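Local coordinates for putative Lipoprotein (Shewanella oneidensis, PDB 3U24) that is of unknown function but binds zinc and calcium ions, is a putative lipoprotein, and belongs to a mostly helical family probably related to metallopeptidases, at residues V145-R148 / M149-I152; T208-D211 / I212-A216. All blocks are in the same frame, centred on the assembly; numbering follows the deposited sequence.

Contact 1. Residues V145-R148 / M149-I152; sequences VLAR and MENI. With EDO (1,2-ethanediol), chain Y; EDO (1,2-ethanediol), chain P.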
# COMPACT_ATOMS: atom_id res chain seq x y z
N VAL A 145 5.80 -24.86 12.82
CA VAL A 145 4.56 -24.54 13.52
C VAL A 145 4.56 -25.19 14.94
O VAL A 145 4.18 -24.56 15.94
CB VAL A 145 3.36 -25.07 12.72
CG1 VAL A 145 2.08 -24.99 13.56
CG2 VAL A 145 3.23 -24.28 11.43
N LEU A 146 5.01 -26.45 15.00
CA LEU A 146 5.12 -27.13 16.29
C LEU A 146 5.90 -26.25 17.29
O LEU A 146 5.40 -25.98 18.37
CB LEU A 146 5.73 -28.55 16.15
CG LEU A 146 5.94 -29.44 17.38
CD1 LEU A 146 4.61 -29.68 18.09
CD2 LEU A 146 6.56 -30.76 16.93
N ALA A 147 7.07 -25.73 16.88
CA ALA A 147 7.93 -24.93 17.75
C ALA A 147 7.32 -23.55 17.99
O ALA A 147 7.38 -23.01 19.11
CB ALA A 147 9.38 -24.81 17.17
N ARG A 148 6.73 -22.97 16.96
CA ARG A 148 6.19 -21.61 17.07
C ARG A 148 4.99 -21.50 18.03
O ARG A 148 4.70 -20.43 18.57
CB ARG A 148 5.86 -21.07 15.67
CG ARG A 148 5.59 -19.57 15.55
CD ARG A 148 5.12 -19.18 14.14
NE ARG A 148 5.01 -17.74 14.01
CZ ARG A 148 6.04 -16.95 13.69
NH1 ARG A 148 7.25 -17.47 13.40
NH2 ARG A 148 5.86 -15.63 13.63
N MSE A 149 4.26 -22.61 18.20
CA MSE A 149 3.13 -22.64 19.14
C MSE A 149 3.53 -22.54 20.64
O MSE A 149 2.70 -22.09 21.46
CB MSE A 149 2.26 -23.89 18.92
CG MSE A 149 1.43 -23.84 17.65
SE MSE A 149 0.14 -25.32 17.56
CE MSE A 149 1.43 -26.79 17.59
N GLU A 150 4.77 -22.92 20.97
CA GLU A 150 5.26 -22.99 22.36
C GLU A 150 4.86 -21.78 23.14
O GLU A 150 4.22 -21.91 24.18
CB GLU A 150 6.79 -23.08 22.45
CG GLU A 150 7.40 -24.49 22.48
CD GLU A 150 8.94 -24.52 22.30
OE1 GLU A 150 9.44 -24.28 21.15
OE2 GLU A 150 9.63 -24.81 23.33
N ASN A 151 5.20 -20.61 22.61
CA ASN A 151 5.00 -19.34 23.32
C ASN A 151 3.74 -18.52 23.01
O ASN A 151 3.67 -17.35 23.36
CB ASN A 151 6.28 -18.49 23.22
CG ASN A 151 7.41 -19.12 24.03
OD1 ASN A 151 7.16 -19.60 25.15
ND2 ASN A 151 8.58 -19.26 23.45
N ILE A 152 2.73 -19.15 22.46
CA ILE A 152 1.49 -18.44 22.23
C ILE A 152 0.86 -17.87 23.51
O ILE A 152 0.38 -16.74 23.48
CB ILE A 152 0.47 -19.27 21.40
CG1 ILE A 152 0.95 -19.34 19.95
CG2 ILE A 152 -0.94 -18.68 21.49
CD1 ILE A 152 0.20 -20.28 19.03
C1 EDO Y . 5.83 -21.30 27.27
O1 EDO Y . 5.06 -22.20 26.45
C2 EDO Y . 5.20 -19.91 27.52
O2 EDO Y . 3.98 -19.64 26.79
C1 EDO P . 2.91 -12.21 13.37
O1 EDO P . 1.64 -12.88 13.34
C2 EDO P . 3.57 -12.22 14.76
O2 EDO P . 4.06 -13.54 15.02
O HOH W 1 6.69 -19.87 20.56
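M149 meets V145 by backbone and side chain, and L146 by its terminal methyl. M149 N donates to V145 O at 3.0 Å with an N-H...O angle of 148°, an i to i+4 bond, whereas E150 N turns back to A147 O at 3.2 Å, an i to i+3 bond whose donor stands 57° out of the carbonyl plane. A type I turn spans M149 to I152, closed by I152 N on M149 O. The selenomethionine chain sets CG beside its own backbone N (chi1 -72°), with M149 CG 3.3 Å from V145 O; the bend at chi3 brings M149 CE within 4.3 Å of L146 CD1. F127, F185 and F206 touch M149. A water donates to R148 O at 2.9 Å and accepts from N151 N, linking the two backbone atoms. The R148 chain, extended from CG to NE, takes the guanidinium to T42 OG1 and D53 O, and NH2 also reaches an ethanediol probably left from crystallisation. The i to i+4 bond, the i to i+3 bond and the water thus give the carbonyls of V145, A147 and R148 a donor each, while T42 and D53 take up N-H groups of the buried arginine.

Contact 2. Residues T208-D211 / I212-A216; sequences TRFD and IASKA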
# COMPACT_ATOMS: atom_id res chain seq x y z
N THR A 208 -1.13 -31.51 22.06
CA THR A 208 -0.97 -30.88 23.36
C THR A 208 -0.76 -29.36 23.14
O THR A 208 -1.48 -28.54 23.69
CB THR A 208 0.20 -31.52 24.14
OG1 THR A 208 -0.06 -32.94 24.33
CG2 THR A 208 0.46 -30.81 25.51
N ARG A 209 0.21 -28.97 22.32
CA ARG A 209 0.45 -27.54 22.14
C ARG A 209 -0.71 -26.82 21.49
O ARG A 209 -0.96 -25.66 21.82
CB ARG A 209 1.71 -27.28 21.34
CG ARG A 209 2.94 -27.51 22.16
CD ARG A 209 4.18 -26.94 21.47
NE ARG A 209 5.31 -27.29 22.28
CZ ARG A 209 6.54 -27.50 21.82
NH1 ARG A 209 6.84 -27.37 20.52
NH2 ARG A 209 7.49 -27.85 22.70
N PHE A 210 -1.44 -27.50 20.62
CA PHE A 210 -2.55 -26.88 19.87
C PHE A 210 -3.72 -26.60 20.81
O PHE A 210 -4.42 -25.59 20.66
CB PHE A 210 -2.96 -27.79 18.74
CG PHE A 210 -4.14 -27.33 17.93
CD1 PHE A 210 -5.42 -27.54 18.35
CD2 PHE A 210 -3.95 -26.77 16.66
CE1 PHE A 210 -6.51 -27.14 17.57
CE2 PHE A 210 -5.03 -26.39 15.87
CZ PHE A 210 -6.32 -26.57 16.34
N ASP A 211 -3.95 -27.50 21.75
CA ASP A 211 -5.02 -27.31 22.71
C ASP A 211 -4.61 -26.16 23.65
O ASP A 211 -5.40 -25.28 23.95
CB ASP A 211 -5.24 -28.56 23.55
CG ASP A 211 -5.80 -29.73 22.75
OD1 ASP A 211 -6.40 -29.56 21.65
OD2 ASP A 211 -5.64 -30.86 23.29
N ILE A 212 -3.37 -26.17 24.12
CA ILE A 212 -2.93 -25.03 24.93
C ILE A 212 -3.07 -23.70 24.13
O ILE A 212 -3.54 -22.70 24.66
CB ILE A 212 -1.50 -25.21 25.44
CG1 ILE A 212 -1.47 -26.32 26.49
CG2 ILE A 212 -0.94 -23.92 26.04
CD1 ILE A 212 -0.04 -26.79 26.77
N ALA A 213 -2.71 -23.72 22.84
CA ALA A 213 -2.76 -22.49 22.03
C ALA A 213 -4.18 -21.99 21.84
O ALA A 213 -4.42 -20.81 22.00
CB ALA A 213 -2.09 -22.68 20.66
N SER A 214 -5.08 -22.91 21.46
CA SER A 214 -6.50 -22.62 21.27
C SER A 214 -7.16 -22.02 22.51
O SER A 214 -7.92 -21.09 22.43
CB SER A 214 -7.26 -23.90 20.91
OG SER A 214 -6.74 -24.38 19.68
N LYS A 215 -6.89 -22.62 23.65
CA LYS A 215 -7.33 -22.09 24.93
C LYS A 215 -6.84 -20.63 25.13
O LYS A 215 -7.62 -19.77 25.46
CB LYS A 215 -6.83 -23.00 26.04
CG LYS A 215 -7.16 -22.56 27.45
CD LYS A 215 -6.52 -23.50 28.50
CE LYS A 215 -7.03 -23.20 29.91
NZ LYS A 215 -8.52 -23.36 29.96
N ALA A 216 -5.55 -20.38 24.91
CA ALA A 216 -4.99 -19.06 25.09
C ALA A 216 -5.61 -18.02 24.14
O ALA A 216 -5.82 -16.90 24.53
CB ALA A 216 -3.46 -19.08 24.94
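S214 faces F210 one turn earlier in helix 200-234 and meets it twice, at the carbonyl and at the ring. With OG beside its own backbone N (chi1 -62°), the S214 hydroxyl folds back to donate to F210 O at 2.8 Å, while S214 N donates to the same oxygen at 2.9 Å. The two donors approach from opposite faces of the carbonyl plane, each tilted 30° from it, which lets one oxygen accept both. S214 OG also lies over one face of the F210 ring, 3.5 Å from F210 CE1 and nearer the CD1-CE1 side than CZ. D211 OD1 lies in plane at the ring edge and is salt-bridged to K207. Along another side of the helix, I212 N bonds T208 O at 3.1 Å and almost straight (175°), and I212 CD1 loosely approaches T208 CG2 at 4.2 Å. An alanine here lacks the hydroxyl, and F210 O would probably be left with the backbone N as its one donor of the pair, the ring face losing its polar neighbour. The chemistry is that of an intrahelical serine hydroxyl satisfied by the carbonyl four residues back, so a polar group can sit beside the rings of F210 and F182.

In the fold
From the N terminus, the chain reaches contact 1 first, where a tight turn connects helix 138-148 with helix 152-162. Contact 2 comes later, wholly within helix 200-234. Each joins adjoining segments, so neither closes a long loop; they follow in series, neither nested nor crossed. The centres of contact 1 and contact 2 are nonetheless about 10 Å apart, and the long helix lies against the turn. R209 NH1 probably bonds L146 O at 2.9 Å, while A213 CB packs on I152 CD1 at 3.7 Å. Helices 138-148 and 152-162 are thus both tied to helix 200-234. The centres of contacts 1 and 2 lie about 30 and 34 Å from the centre of the chain.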